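Local coordinates for putative PLP-dependent aminotransferase (Bacillus cereus ATCC 10987, PDB 3JU7), which is a putative PLP-dependent aminotransferase of the DegT/DnrJ/EryC1 family, probably transferring amino groups with the help of pyridoxal phosphate, at residues A[71-76]-A[206-211]; A[348-353]-A[362-367]; A[80-85]-A[117-122]; A[48-53]-A[198-203]; A[143-148]-A[158-163]. All coordinates share one frame; numbering follows the deposited sequence.

How the contacts relate
Contacts 1, 3, 4 and 5 belong to what is probably the large, cofactor-binding domain, while contact 2 lies near the C-terminus, with its centre 29 to 41 Å from theirs. Contact 4 opens first along the sequence and interleaves with contact 1; contacts 3 and 5 fall, in that order, within the span of both, and contact 2 follows them all. Strands 199-203 and 159-161 put contacts 4 and 5 on one sheet, centres 14 Å apart. Contacts 3 and 5, 13 Å apart, meet where Leu119 touches Tyr148, and contact 1 reaches contact 5 through Lys73 and Val158. These four thus set helices and a loop against core strands, including that of cofactor-binding Asp161.

Contact 1 of 5, residues A[71-76]-A[206-211]; sequences QLKKRK and EEDIQR
Leu72 fits between Asp208 and Arg211, two residues one turn apart on helix 206-215. Its CB leaves the end of helix 62-73 in the direction of that neighbour, and CG, anti to the backbone N (chi1 175°), continues the approach before the chain forks. One branch, CD1, meets the aliphatic part of Arg211: CD lies 3.6 Å from Leu72 CD1, and CG of Arg211 lies 3.9 Å from the same methyl. The side chains cross nearly at a right angle, and the contacts with CG and CD place the methyl on the arginine's aliphatic shaft. The other branch turns to Asp208, where Leu72 CD2 stands 3.7 Å from the backbone O and 4.1 Å from CB.

The polar part of the contact is bridged by a single water. Lys73 NZ and Asp208 OD2 are 4.4 Å apart, too far for a salt bridge, but the water closes the gap: it accepts from Lys73 NZ at 2.6 Å and donates to Asp208 OD2 at 2.7 Å. The lysine chain bends at its last two torsions to bring NZ to this place, where it also forms a salt bridge with Glu152.

Leu72 additionally reaches Ile212 and Met215, so it packs along more than one turn of helix 206-215. Behind that helix, Ile209 faces strand 55-59 through Ala55 and Thr57, while Met182 of strand 182-186 is touched by Lys73, Asp208 and Ile209; the two helices therefore meet beside the large sheet, at the protein surface.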
# COMPACT_ATOMS: atom_id res chain seq x y z
N GLN A 71 5.26 -2.46 -13.41
CA GLN A 71 4.14 -1.99 -14.24
C GLN A 71 4.61 -0.86 -15.17
O GLN A 71 4.34 -0.93 -16.35
CB GLN A 71 2.96 -1.52 -13.37
CG GLN A 71 1.78 -1.01 -14.18
CD GLN A 71 1.20 -2.06 -15.12
OE1 GLN A 71 1.16 -3.24 -14.80
NE2 GLN A 71 0.75 -1.62 -16.29
N LEU A 72 5.32 0.15 -14.67
CA LEU A 72 5.83 1.22 -15.55
C LEU A 72 6.83 0.74 -16.60
O LEU A 72 6.79 1.12 -17.76
CB LEU A 72 6.52 2.33 -14.72
CG LEU A 72 7.21 3.44 -15.51
CD1 LEU A 72 6.15 4.24 -16.26
CD2 LEU A 72 8.04 4.32 -14.58
N LYS A 73 7.77 -0.10 -16.18
CA LYS A 73 8.95 -0.39 -16.96
C LYS A 73 8.82 -1.66 -17.81
O LYS A 73 9.59 -1.85 -18.72
CB LYS A 73 10.13 -0.51 -16.01
CG LYS A 73 10.61 0.85 -15.52
CD LYS A 73 11.89 0.83 -14.75
CE LYS A 73 13.10 0.29 -15.53
NZ LYS A 73 13.79 1.26 -16.40
N LYS A 74 7.87 -2.53 -17.53
CA LYS A 74 7.80 -3.76 -18.30
C LYS A 74 7.57 -3.53 -19.81
O LYS A 74 6.82 -2.65 -20.23
CB LYS A 74 6.73 -4.70 -17.74
CG LYS A 74 5.33 -4.14 -17.85
CD LYS A 74 4.22 -5.00 -17.20
CE LYS A 74 2.87 -4.48 -17.66
NZ LYS A 74 1.80 -5.38 -17.28
N ARG A 75 8.18 -4.36 -20.63
CA ARG A 75 7.93 -4.31 -22.06
C ARG A 75 6.55 -4.88 -22.30
O ARG A 75 6.20 -5.96 -21.81
CB ARG A 75 8.99 -5.07 -22.84
CG ARG A 75 10.36 -4.55 -22.51
CD ARG A 75 11.38 -4.95 -23.48
NE ARG A 75 11.42 -6.39 -23.65
CZ ARG A 75 12.33 -7.01 -24.39
NH1 ARG A 75 13.26 -6.31 -25.04
NH2 ARG A 75 12.31 -8.35 -24.49
N LYS A 76 5.77 -4.12 -23.05
CA LYS A 76 4.34 -4.36 -23.14
C LYS A 76 3.99 -5.67 -23.84
O LYS A 76 2.94 -6.22 -23.62
CB LYS A 76 3.63 -3.14 -23.78
CG LYS A 76 3.50 -1.91 -22.81
N GLU A 206 14.98 10.74 -13.88
CA GLU A 206 14.10 11.61 -13.11
C GLU A 206 12.68 11.59 -13.63
O GLU A 206 11.75 11.51 -12.84
CB GLU A 206 14.64 13.04 -13.10
CG GLU A 206 16.02 13.15 -12.42
CD GLU A 206 16.56 14.56 -12.38
OE1 GLU A 206 15.77 15.53 -12.33
OE2 GLU A 206 17.80 14.71 -12.39
N GLU A 207 12.52 11.64 -14.95
CA GLU A 207 11.18 11.57 -15.55
C GLU A 207 10.45 10.29 -15.12
O GLU A 207 9.29 10.35 -14.76
CB GLU A 207 11.27 11.61 -17.08
CG GLU A 207 11.76 12.95 -17.68
N ASP A 208 11.12 9.14 -15.12
CA ASP A 208 10.47 7.90 -14.66
C ASP A 208 9.97 7.99 -13.21
O ASP A 208 8.88 7.54 -12.89
CB ASP A 208 11.42 6.71 -14.77
CG ASP A 208 11.72 6.31 -16.22
OD1 ASP A 208 11.01 6.77 -17.15
OD2 ASP A 208 12.71 5.56 -16.42
N ILE A 209 10.79 8.57 -12.35
CA ILE A 209 10.41 8.82 -10.95
C ILE A 209 9.21 9.75 -10.87
O ILE A 209 8.31 9.49 -10.09
CB ILE A 209 11.59 9.40 -10.13
CG1 ILE A 209 12.70 8.33 -10.03
CG2 ILE A 209 11.13 9.90 -8.73
CD1 ILE A 209 12.38 7.15 -9.21
N GLN A 210 9.19 10.82 -11.66
CA GLN A 210 7.98 11.70 -11.72
C GLN A 210 6.72 10.90 -12.08
O GLN A 210 5.65 11.06 -11.49
CB GLN A 210 8.16 12.81 -12.73
CG GLN A 210 9.26 13.82 -12.32
CD GLN A 210 9.71 14.80 -13.42
OE1 GLN A 210 9.24 14.76 -14.57
NE2 GLN A 210 10.65 15.68 -13.06
N ARG A 211 6.89 10.00 -13.04
CA ARG A 211 5.77 9.19 -13.47
C ARG A 211 5.34 8.23 -12.36
O ARG A 211 4.15 8.08 -12.12
CB ARG A 211 6.14 8.44 -14.75
CG ARG A 211 4.98 7.85 -15.42
CD ARG A 211 5.22 7.68 -16.90
NE ARG A 211 5.15 8.97 -17.55
CZ ARG A 211 5.66 9.22 -18.75
NH1 ARG A 211 6.28 8.26 -19.44
NH2 ARG A 211 5.53 10.44 -19.26
O HOH W 1 14.10 3.56 -15.19

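Contact 2 of 5, residues A[348-353]-A[362-367]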
# COMPACT_ATOMS: atom_id res chain seq x y z
N VAL A 348 21.29 -20.56 6.61
CA VAL A 348 20.78 -20.30 7.95
C VAL A 348 20.79 -18.80 8.18
O VAL A 348 21.71 -18.12 7.70
CB VAL A 348 21.63 -21.01 9.04
CG1 VAL A 348 21.24 -20.53 10.46
CG2 VAL A 348 21.49 -22.54 8.92
N SER A 349 19.76 -18.28 8.87
CA SER A 349 19.63 -16.86 9.18
C SER A 349 19.79 -16.69 10.69
O SER A 349 18.93 -17.12 11.46
CB SER A 349 18.25 -16.32 8.74
OG SER A 349 18.04 -16.48 7.34
N LEU A 350 20.90 -16.10 11.12
CA LEU A 350 21.17 -16.03 12.55
C LEU A 350 20.77 -14.66 13.06
O LEU A 350 20.89 -13.66 12.35
CB LEU A 350 22.62 -16.33 12.89
CG LEU A 350 23.17 -17.70 12.48
CD1 LEU A 350 24.67 -17.79 12.77
CD2 LEU A 350 22.43 -18.82 13.20
N PRO A 351 20.28 -14.61 14.30
CA PRO A 351 19.80 -13.33 14.76
C PRO A 351 20.87 -12.27 14.88
O PRO A 351 22.01 -12.53 15.29
CB PRO A 351 19.16 -13.65 16.12
CG PRO A 351 19.48 -15.02 16.43
CD PRO A 351 19.90 -15.71 15.19
N LEU A 352 20.45 -11.07 14.54
CA LEU A 352 21.24 -9.87 14.66
C LEU A 352 20.24 -8.74 14.80
O LEU A 352 19.34 -8.66 14.01
CB LEU A 352 22.10 -9.70 13.42
CG LEU A 352 23.23 -8.65 13.43
CD1 LEU A 352 24.26 -8.98 12.31
CD2 LEU A 352 22.69 -7.27 13.26
N TRP A 353 20.34 -7.92 15.84
CA TRP A 353 19.47 -6.76 16.02
C TRP A 353 20.16 -5.77 16.94
O TRP A 353 21.08 -6.16 17.66
CB TRP A 353 18.09 -7.11 16.59
CG TRP A 353 18.00 -8.38 17.38
CD1 TRP A 353 17.62 -9.60 16.91
CD2 TRP A 353 18.30 -8.56 18.77
NE1 TRP A 353 17.65 -10.52 17.91
CE2 TRP A 353 18.07 -9.91 19.06
CE3 TRP A 353 18.73 -7.71 19.78
CZ2 TRP A 353 18.25 -10.43 20.33
CZ3 TRP A 353 18.91 -8.22 21.03
CH2 TRP A 353 18.68 -9.57 21.30
N GLU A 362 28.44 -14.56 21.06
CA GLU A 362 29.21 -15.69 21.58
C GLU A 362 28.33 -16.90 21.96
O GLU A 362 28.61 -18.01 21.52
CB GLU A 362 30.10 -15.25 22.75
CG GLU A 362 30.96 -16.38 23.37
CD GLU A 362 32.04 -15.89 24.34
OE1 GLU A 362 31.92 -14.80 24.95
OE2 GLU A 362 33.02 -16.62 24.51
N GLN A 363 27.28 -16.68 22.76
CA GLN A 363 26.31 -17.75 23.01
C GLN A 363 26.00 -18.44 21.71
O GLN A 363 26.10 -19.65 21.60
CB GLN A 363 24.96 -17.21 23.52
CG GLN A 363 24.82 -16.83 24.99
CD GLN A 363 23.34 -16.62 25.41
OE1 GLN A 363 22.46 -17.42 25.05
NE2 GLN A 363 23.07 -15.56 26.18
N ILE A 364 25.60 -17.64 20.72
CA ILE A 364 25.07 -18.16 19.46
C ILE A 364 26.14 -18.94 18.73
O ILE A 364 25.94 -20.10 18.38
CB ILE A 364 24.50 -17.01 18.58
CG1 ILE A 364 23.22 -16.43 19.23
CG2 ILE A 364 24.18 -17.48 17.17
CD1 ILE A 364 22.73 -15.11 18.60
N VAL A 365 27.27 -18.30 18.50
CA VAL A 365 28.36 -18.92 17.77
C VAL A 365 28.81 -20.19 18.46
O VAL A 365 29.00 -21.19 17.78
CB VAL A 365 29.53 -17.96 17.56
CG1 VAL A 365 30.73 -18.70 16.96
CG2 VAL A 365 29.08 -16.77 16.65
N ILE A 366 28.94 -20.16 19.78
CA ILE A 366 29.29 -21.36 20.56
C ILE A 366 28.31 -22.51 20.34
O ILE A 366 28.73 -23.66 20.23
CB ILE A 366 29.39 -21.04 22.07
CG1 ILE A 366 30.67 -20.25 22.34
CG2 ILE A 366 29.42 -22.33 22.88
CD1 ILE A 366 30.81 -19.78 23.76
N CYS A 367 27.02 -22.21 20.27
CA CYS A 367 25.99 -23.22 19.99
C CYS A 367 26.16 -23.82 18.60
O CYS A 367 25.90 -25.01 18.41
CB CYS A 367 24.58 -22.63 20.07
SG CYS A 367 23.94 -22.36 21.75
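The carbonyl O of Pro351 accepts a hydrogen bond from the OH of Tyr264, on helix 250-270, at the place where the proline ring meets Ile364. This is a strand-to-helix packing: strand 347-350 pairs antiparallel with strand 291-294, and helix 358-368 lies against it, in what is probably the C-terminal small domain of a fold type I aminotransferase. The packing between the two segments is apolar. The closest CA atoms are those of Leu350 and Ile364, 8.2 Å apart, which leaves room for one layer of side chains. Ile364 supplies both contacts through separate branches. Its CG2 approaches Leu350 CD1 loosely, at 4.4 Å, whereas the longer branch serves the proline.

Tyr264 also ties the two segments together from outside, since it touches the side chains of Leu350 and Ile364. Leu308 of helix 301-309 adds a further apolar neighbour, meeting both Leu350 and Cys367.

With CG1 of Ile364 beside the backbone N (chi1 -69°) and the branch then extended, CD1 is carried out to the proline ring, where it rests 3.9 Å from Pro351 CG.

Contact 3 of 5, residues A[80-85]-A[117-122]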
# COMPACT_ATOMS: atom_id res chain seq x y z
N TYR A 80 7.20 -12.68 -19.27
CA TYR A 80 7.95 -13.16 -18.12
C TYR A 80 8.76 -12.07 -17.39
O TYR A 80 9.30 -11.13 -18.02
CB TYR A 80 8.94 -14.22 -18.59
CG TYR A 80 8.32 -15.42 -19.24
CD1 TYR A 80 7.52 -16.29 -18.51
CD2 TYR A 80 8.55 -15.71 -20.57
CE1 TYR A 80 6.98 -17.40 -19.09
CE2 TYR A 80 7.98 -16.81 -21.16
CZ TYR A 80 7.20 -17.66 -20.40
OH TYR A 80 6.62 -18.78 -20.95
N ALA A 81 8.87 -12.22 -16.08
CA ALA A 81 9.80 -11.43 -15.26
C ALA A 81 10.93 -12.39 -14.85
O ALA A 81 10.68 -13.35 -14.10
CB ALA A 81 9.10 -10.88 -14.00
N LEU A 82 12.13 -12.19 -15.38
CA LEU A 82 13.27 -13.09 -15.07
C LEU A 82 13.86 -12.63 -13.72
O LEU A 82 14.22 -11.46 -13.55
CB LEU A 82 14.33 -13.05 -16.16
CG LEU A 82 14.10 -13.86 -17.42
CD1 LEU A 82 12.65 -13.73 -17.94
CD2 LEU A 82 15.14 -13.45 -18.44
N MSE A 83 13.87 -13.53 -12.75
CA MSE A 83 14.32 -13.21 -11.40
C MSE A 83 14.86 -14.47 -10.73
O MSE A 83 14.60 -15.57 -11.15
CB MSE A 83 13.17 -12.65 -10.56
CG MSE A 83 12.00 -13.64 -10.44
SE MSE A 83 10.49 -13.04 -9.39
CE MSE A 83 9.96 -11.51 -10.43
N PRO A 84 15.59 -14.30 -9.64
CA PRO A 84 15.97 -15.47 -8.87
C PRO A 84 14.79 -16.08 -8.13
O PRO A 84 13.81 -15.38 -7.86
CB PRO A 84 16.96 -14.89 -7.87
CG PRO A 84 16.48 -13.47 -7.68
CD PRO A 84 16.15 -13.05 -9.08
N SER A 85 14.87 -17.39 -7.86
CA SER A 85 13.95 -18.07 -6.93
C SER A 85 14.37 -17.72 -5.50
O SER A 85 13.53 -17.55 -4.59
CB SER A 85 14.02 -19.58 -7.14
OG SER A 85 13.30 -20.28 -6.14
N THR A 117 25.44 -15.14 -16.59
CA THR A 117 25.61 -15.99 -17.75
C THR A 117 24.33 -16.70 -18.09
O THR A 117 23.89 -16.73 -19.23
CB THR A 117 26.69 -17.02 -17.50
OG1 THR A 117 27.92 -16.34 -17.32
CG2 THR A 117 26.84 -17.96 -18.65
N VAL A 118 23.72 -17.29 -17.07
CA VAL A 118 22.49 -18.03 -17.27
C VAL A 118 21.36 -17.05 -17.63
O VAL A 118 20.55 -17.35 -18.50
CB VAL A 118 22.18 -18.91 -16.04
CG1 VAL A 118 20.77 -19.51 -16.13
CG2 VAL A 118 23.30 -20.03 -15.90
N LEU A 119 21.35 -15.86 -17.03
CA LEU A 119 20.33 -14.87 -17.31
C LEU A 119 20.40 -14.42 -18.80
O LEU A 119 19.38 -14.41 -19.50
CB LEU A 119 20.48 -13.66 -16.35
CG LEU A 119 19.69 -12.38 -16.68
CD1 LEU A 119 18.17 -12.59 -16.80
CD2 LEU A 119 19.97 -11.29 -15.64
N TRP A 120 21.62 -14.10 -19.27
CA TRP A 120 21.87 -13.68 -20.67
C TRP A 120 21.43 -14.73 -21.68
O TRP A 120 20.78 -14.45 -22.68
CB TRP A 120 23.37 -13.43 -20.89
CG TRP A 120 23.81 -12.00 -20.90
CD1 TRP A 120 24.50 -11.37 -21.91
CD2 TRP A 120 23.61 -11.02 -19.88
NE1 TRP A 120 24.74 -10.06 -21.56
CE2 TRP A 120 24.20 -9.82 -20.32
CE3 TRP A 120 22.97 -11.03 -18.63
CZ2 TRP A 120 24.18 -8.65 -19.57
CZ3 TRP A 120 22.96 -9.88 -17.88
CH2 TRP A 120 23.56 -8.70 -18.35
N ASP A 121 21.80 -15.97 -21.42
CA ASP A 121 21.43 -17.01 -22.36
C ASP A 121 19.94 -17.05 -22.43
O ASP A 121 19.36 -17.17 -23.52
CB ASP A 121 22.02 -18.37 -21.96
CG ASP A 121 23.53 -18.45 -22.18
OD1 ASP A 121 24.14 -17.54 -22.78
OD2 ASP A 121 24.13 -19.45 -21.75
N LYS A 122 19.29 -16.90 -21.28
CA LYS A 122 17.83 -16.98 -21.24
C LYS A 122 17.17 -15.77 -21.92
O LYS A 122 16.16 -15.91 -22.61
CB LYS A 122 17.33 -17.16 -19.80
CG LYS A 122 15.83 -17.44 -19.67
CD LYS A 122 15.36 -18.65 -20.49
CE LYS A 122 15.90 -19.89 -19.93
NZ LYS A 122 15.46 -21.12 -20.69
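Leu82 and Leu119 meet at a slant, neither aligned nor perpendicular, each using a methyl branch. The methyl CD1 of Leu119 is the common point: it lies 3.6 Å from Leu82 CD2 and 3.9 Å from Leu82 CB, so it reaches past the leucine tip to the base of the side chain. The backbones come close here, with the two CA atoms 7.6 Å apart. The CB of Leu82 points toward the helix, while Leu119 sets out less directly and gains its contact at the end, where a chi1 of 168° turns its fork back toward the strand.

One helical turn on, Lys122 adds a lighter touch through its aliphatic stem, CG standing 4.2 Å from Leu82 CD2. Its chain then bends off, and NZ finds a salt bridge with Glu125 and a hydrogen bond with Tyr103 OH. The remaining branch of Leu119 is occupied as well, since CD2 lies 3.6 Å from CE1 of Tyr148.

Helix 116-126 connects strand 101-105 to strand 130-133, and strand 80-84 runs between and parallel to both. The leucine pair thus seats the helix of a beta-alpha-beta crossover on the strand it passes over, as in the large domain of fold type I aminotransferases.

Contact 4 of 5, residues A[48-53]-A[198-203]; sequences GFFQNR and GGLIYS
An offset aromatic stack with a hydrogen bond at its rim joins the loop after helix 36-48 to strand 199-203, in the buried layer over the large sheet. The rings of Phe50 and Tyr202 have centroids 4.0 Å apart and planes at 12°, and the two side chains run antiparallel alongside one another. Tyr202 CD1 sits over the centre of the phenylalanine ring, 3.4 Å above its plane, whereas Phe50 CD1 lies toward the rim of the tyrosine. Over the opposite face of Phe50, toward the rim, lies CB of Phe49, and at its edge Leu200 CD2 is 4.4 Å from Phe50 CE2.

A chi1 of 170° swings the ring of Tyr202 away from its backbone N and across to the loop. There Tyr202 OH donates to Arg53 O at 2.7 Å, at a C=O...donor angle of 129° and from above the carbonyl plane; the same hydroxyl is also hydrogen-bonded to the backbone N of Asp178.

The loop is itself tightly turned. Gln51 and Asn52 have left-handed backbone angles, Arg53 N bonds Phe50 O at 3.0 Å, and Arg53 NH1 donates to Gln51 OE1 at 2.7 Å. Arg53 NH2 forms a salt bridge with Asp178.

Strand 199-203 runs antiparallel to both its neighbours, 55-59 and 182-186: the lone reversed strand characteristic of the large-domain sheet in fold type I PLP enzymes.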
# COMPACT_ATOMS: atom_id res chain seq x y z
N GLY A 48 21.96 13.39 0.93
CA GLY A 48 22.72 12.58 1.87
C GLY A 48 23.28 11.34 1.23
O GLY A 48 24.43 11.00 1.47
N PHE A 49 22.48 10.66 0.40
CA PHE A 49 22.93 9.41 -0.17
C PHE A 49 23.30 9.45 -1.66
O PHE A 49 24.27 8.80 -2.06
CB PHE A 49 21.89 8.31 0.07
CG PHE A 49 21.79 7.87 1.52
CD1 PHE A 49 22.89 7.81 2.34
CD2 PHE A 49 20.58 7.47 2.04
CE1 PHE A 49 22.77 7.41 3.67
CE2 PHE A 49 20.47 7.05 3.37
CZ PHE A 49 21.56 7.02 4.17
N PHE A 50 22.53 10.17 -2.48
CA PHE A 50 22.68 10.00 -3.92
C PHE A 50 23.39 11.11 -4.67
O PHE A 50 23.27 11.22 -5.89
CB PHE A 50 21.33 9.73 -4.55
CG PHE A 50 20.71 8.43 -4.13
CD1 PHE A 50 21.19 7.24 -4.62
CD2 PHE A 50 19.63 8.39 -3.25
CE1 PHE A 50 20.62 6.03 -4.25
CE2 PHE A 50 19.06 7.17 -2.88
CZ PHE A 50 19.55 6.01 -3.38
N GLN A 51 24.13 11.92 -3.92
CA GLN A 51 24.96 12.98 -4.45
C GLN A 51 24.14 13.88 -5.36
O GLN A 51 24.67 14.41 -6.33
CB GLN A 51 26.18 12.40 -5.20
CG GLN A 51 27.15 11.62 -4.30
CD GLN A 51 28.21 10.85 -5.10
OE1 GLN A 51 28.76 11.35 -6.08
NE2 GLN A 51 28.49 9.61 -4.69
N ASN A 52 22.85 14.05 -5.04
CA ASN A 52 21.98 14.89 -5.84
C ASN A 52 22.01 14.59 -7.32
O ASN A 52 21.94 15.50 -8.16
CB ASN A 52 22.33 16.39 -5.62
CG ASN A 52 21.79 16.93 -4.31
OD1 ASN A 52 20.63 16.70 -3.95
ND2 ASN A 52 22.63 17.61 -3.58
N ARG A 53 22.14 13.30 -7.66
CA ARG A 53 22.06 12.85 -9.02
C ARG A 53 21.01 11.74 -9.05
O ARG A 53 21.11 10.74 -8.30
CB ARG A 53 23.41 12.30 -9.49
CG ARG A 53 24.56 13.25 -9.41
CD ARG A 53 25.67 12.83 -10.40
NE ARG A 53 26.19 11.49 -10.13
CZ ARG A 53 27.11 11.21 -9.20
NH1 ARG A 53 27.62 12.17 -8.42
NH2 ARG A 53 27.52 9.96 -9.03
N GLY A 198 7.09 1.32 4.96
CA GLY A 198 7.56 2.30 4.02
C GLY A 198 8.53 1.71 3.01
O GLY A 198 8.93 0.56 3.11
N GLY A 199 8.91 2.51 2.03
CA GLY A 199 9.87 2.12 1.03
C GLY A 199 10.26 3.32 0.20
O GLY A 199 9.74 4.42 0.42
N LEU A 200 11.17 3.08 -0.76
CA LEU A 200 11.73 4.10 -1.62
C LEU A 200 12.09 3.51 -2.99
O LEU A 200 12.47 2.32 -3.11
CB LEU A 200 12.97 4.68 -1.00
CG LEU A 200 13.56 5.99 -1.59
CD1 LEU A 200 12.86 7.22 -1.05
CD2 LEU A 200 15.03 6.10 -1.36
N ILE A 201 11.96 4.35 -4.02
CA ILE A 201 12.44 4.00 -5.36
C ILE A 201 13.44 5.04 -5.80
O ILE A 201 13.19 6.21 -5.66
CB ILE A 201 11.32 3.90 -6.43
CG1 ILE A 201 10.18 3.02 -5.91
CG2 ILE A 201 11.91 3.33 -7.72
CD1 ILE A 201 9.05 2.75 -6.93
N TYR A 202 14.59 4.59 -6.29
CA TYR A 202 15.61 5.49 -6.84
C TYR A 202 15.78 5.18 -8.32
O TYR A 202 15.71 4.02 -8.73
CB TYR A 202 16.97 5.27 -6.18
CG TYR A 202 18.07 6.00 -6.89
CD1 TYR A 202 18.31 7.35 -6.65
CD2 TYR A 202 18.83 5.37 -7.88
CE1 TYR A 202 19.30 8.04 -7.33
CE2 TYR A 202 19.83 6.07 -8.57
CZ TYR A 202 20.07 7.39 -8.27
OH TYR A 202 21.06 8.08 -8.96
N SER A 203 15.99 6.22 -9.13
CA SER A 203 16.47 6.03 -10.50
C SER A 203 17.29 7.24 -10.87
O SER A 203 17.10 8.36 -10.38
CB SER A 203 15.35 5.78 -11.52
OG SER A 203 15.85 5.55 -12.83

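Contact 5 of 5, residues A[143-148]-A[158-163]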
# COMPACT_ATOMS: atom_id res chain seq x y z
N MSE A 143 25.62 -6.10 -4.94
CA MSE A 143 25.49 -6.76 -6.24
C MSE A 143 25.77 -5.72 -7.30
O MSE A 143 25.00 -4.77 -7.48
CB MSE A 143 24.09 -7.30 -6.43
CG MSE A 143 23.87 -7.98 -7.77
SE MSE A 143 22.05 -8.56 -7.91
CE MSE A 143 21.14 -6.84 -8.15
N ASN A 144 26.89 -5.88 -7.98
CA ASN A 144 27.33 -4.91 -8.94
C ASN A 144 26.33 -4.78 -10.07
O ASN A 144 25.80 -5.79 -10.52
CB ASN A 144 28.69 -5.30 -9.51
CG ASN A 144 29.40 -4.13 -10.13
OD1 ASN A 144 29.10 -3.72 -11.28
ND2 ASN A 144 30.35 -3.55 -9.37
N LEU A 145 26.09 -3.56 -10.55
CA LEU A 145 25.02 -3.29 -11.52
C LEU A 145 25.48 -2.96 -12.94
O LEU A 145 24.64 -2.63 -13.78
CB LEU A 145 24.10 -2.16 -11.00
CG LEU A 145 23.35 -2.48 -9.71
CD1 LEU A 145 22.58 -1.28 -9.23
CD2 LEU A 145 22.43 -3.67 -9.95
N GLU A 146 26.80 -3.05 -13.21
CA GLU A 146 27.35 -2.82 -14.55
C GLU A 146 26.61 -3.59 -15.66
O GLU A 146 26.24 -3.02 -16.65
CB GLU A 146 28.84 -3.20 -14.59
N GLU A 147 26.38 -4.88 -15.47
CA GLU A 147 25.79 -5.71 -16.51
C GLU A 147 24.31 -5.42 -16.65
O GLU A 147 23.75 -5.54 -17.74
CB GLU A 147 26.02 -7.20 -16.21
CG GLU A 147 27.50 -7.63 -15.92
CD GLU A 147 28.40 -7.65 -17.16
OE1 GLU A 147 28.62 -6.57 -17.77
OE2 GLU A 147 28.91 -8.74 -17.52
N TYR A 148 23.67 -5.02 -15.55
CA TYR A 148 22.24 -4.67 -15.56
C TYR A 148 22.03 -3.34 -16.26
O TYR A 148 21.03 -3.12 -16.98
CB TYR A 148 21.67 -4.68 -14.13
CG TYR A 148 21.55 -6.12 -13.61
CD1 TYR A 148 20.59 -6.99 -14.13
CD2 TYR A 148 22.43 -6.61 -12.66
CE1 TYR A 148 20.51 -8.32 -13.68
CE2 TYR A 148 22.35 -7.94 -12.21
CZ TYR A 148 21.41 -8.78 -12.71
OH TYR A 148 21.37 -10.07 -12.29
N VAL A 158 15.23 -3.27 -16.23
CA VAL A 158 15.66 -3.87 -14.98
C VAL A 158 15.16 -3.06 -13.79
O VAL A 158 15.30 -1.83 -13.76
CB VAL A 158 17.17 -3.89 -14.88
CG1 VAL A 158 17.58 -4.46 -13.52
CG2 VAL A 158 17.78 -4.61 -16.11
N VAL A 159 14.53 -3.75 -12.86
CA VAL A 159 14.10 -3.17 -11.62
C VAL A 159 14.75 -4.06 -10.58
O VAL A 159 14.47 -5.30 -10.49
CB VAL A 159 12.56 -3.17 -11.44
CG1 VAL A 159 12.23 -2.89 -9.98
CG2 VAL A 159 11.87 -2.17 -12.39
N VAL A 160 15.60 -3.42 -9.78
CA VAL A 160 16.41 -4.14 -8.77
C VAL A 160 15.71 -4.13 -7.42
O VAL A 160 15.42 -3.03 -6.89
CB VAL A 160 17.79 -3.49 -8.62
CG1 VAL A 160 18.57 -4.13 -7.46
CG2 VAL A 160 18.56 -3.56 -9.96
N ASP A 161 15.38 -5.32 -6.92
CA ASP A 161 14.92 -5.49 -5.54
C ASP A 161 16.12 -5.45 -4.58
O ASP A 161 16.86 -6.40 -4.44
CB ASP A 161 14.15 -6.81 -5.38
CG ASP A 161 13.53 -6.98 -3.99
OD1 ASP A 161 13.98 -6.33 -3.02
OD2 ASP A 161 12.60 -7.81 -3.85
N ALA A 162 16.28 -4.31 -3.93
CA ALA A 162 17.30 -4.09 -2.93
C ALA A 162 16.59 -3.78 -1.61
O ALA A 162 17.01 -2.92 -0.86
CB ALA A 162 18.20 -2.90 -3.37
N ALA A 163 15.47 -4.48 -1.37
CA ALA A 163 14.60 -4.22 -0.22
C ALA A 163 15.35 -4.02 1.08
O ALA A 163 15.08 -3.08 1.80
CB ALA A 163 13.53 -5.33 -0.06
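Val160 is held between two side chains, one on each methyl, and this is the compact part of the contact. The selenomethionine Met143 reaches it tip to tip, CE lying 3.8 Å from Val160 CG1; a bend at the last torsion of Met143 aims the methyl there. Leu145 comes in at an angle, with CD2 3.9 Å from Val160 CG2. Just before the strand, Val158 packs beside Tyr148, crossing it nearly at right angles: CG1 is 4.0 Å from Tyr148 CD1, and Val158 CG2 lies 3.7 Å from the backbone O of Tyr148.

The looser side begins at Leu145, which is partly exposed despite its hold on Val160; a triethylene glycol, probably from the crystallisation liquor, lies about 4 Å from its side chain. Exposed Asn144 caps helix 146-153, its OD1 accepting from Glu146 N at 3.1 Å.

Apolar packing thus occupies one side of the segment 158-163, whereas Asp161 carries its polar chemistry. Asp161 OD1 accepts from Ala163 N at 2.9 Å in an Asx turn, while OD2 bonds Thr91 OG1 and N1 of the pyridoxal phosphate-lysine at position 191. This is the aspartate-to-pyridine-nitrogen hydrogen bond characteristic of fold type I enzymes, so the apolar packing lies next to a residue that holds the cofactor.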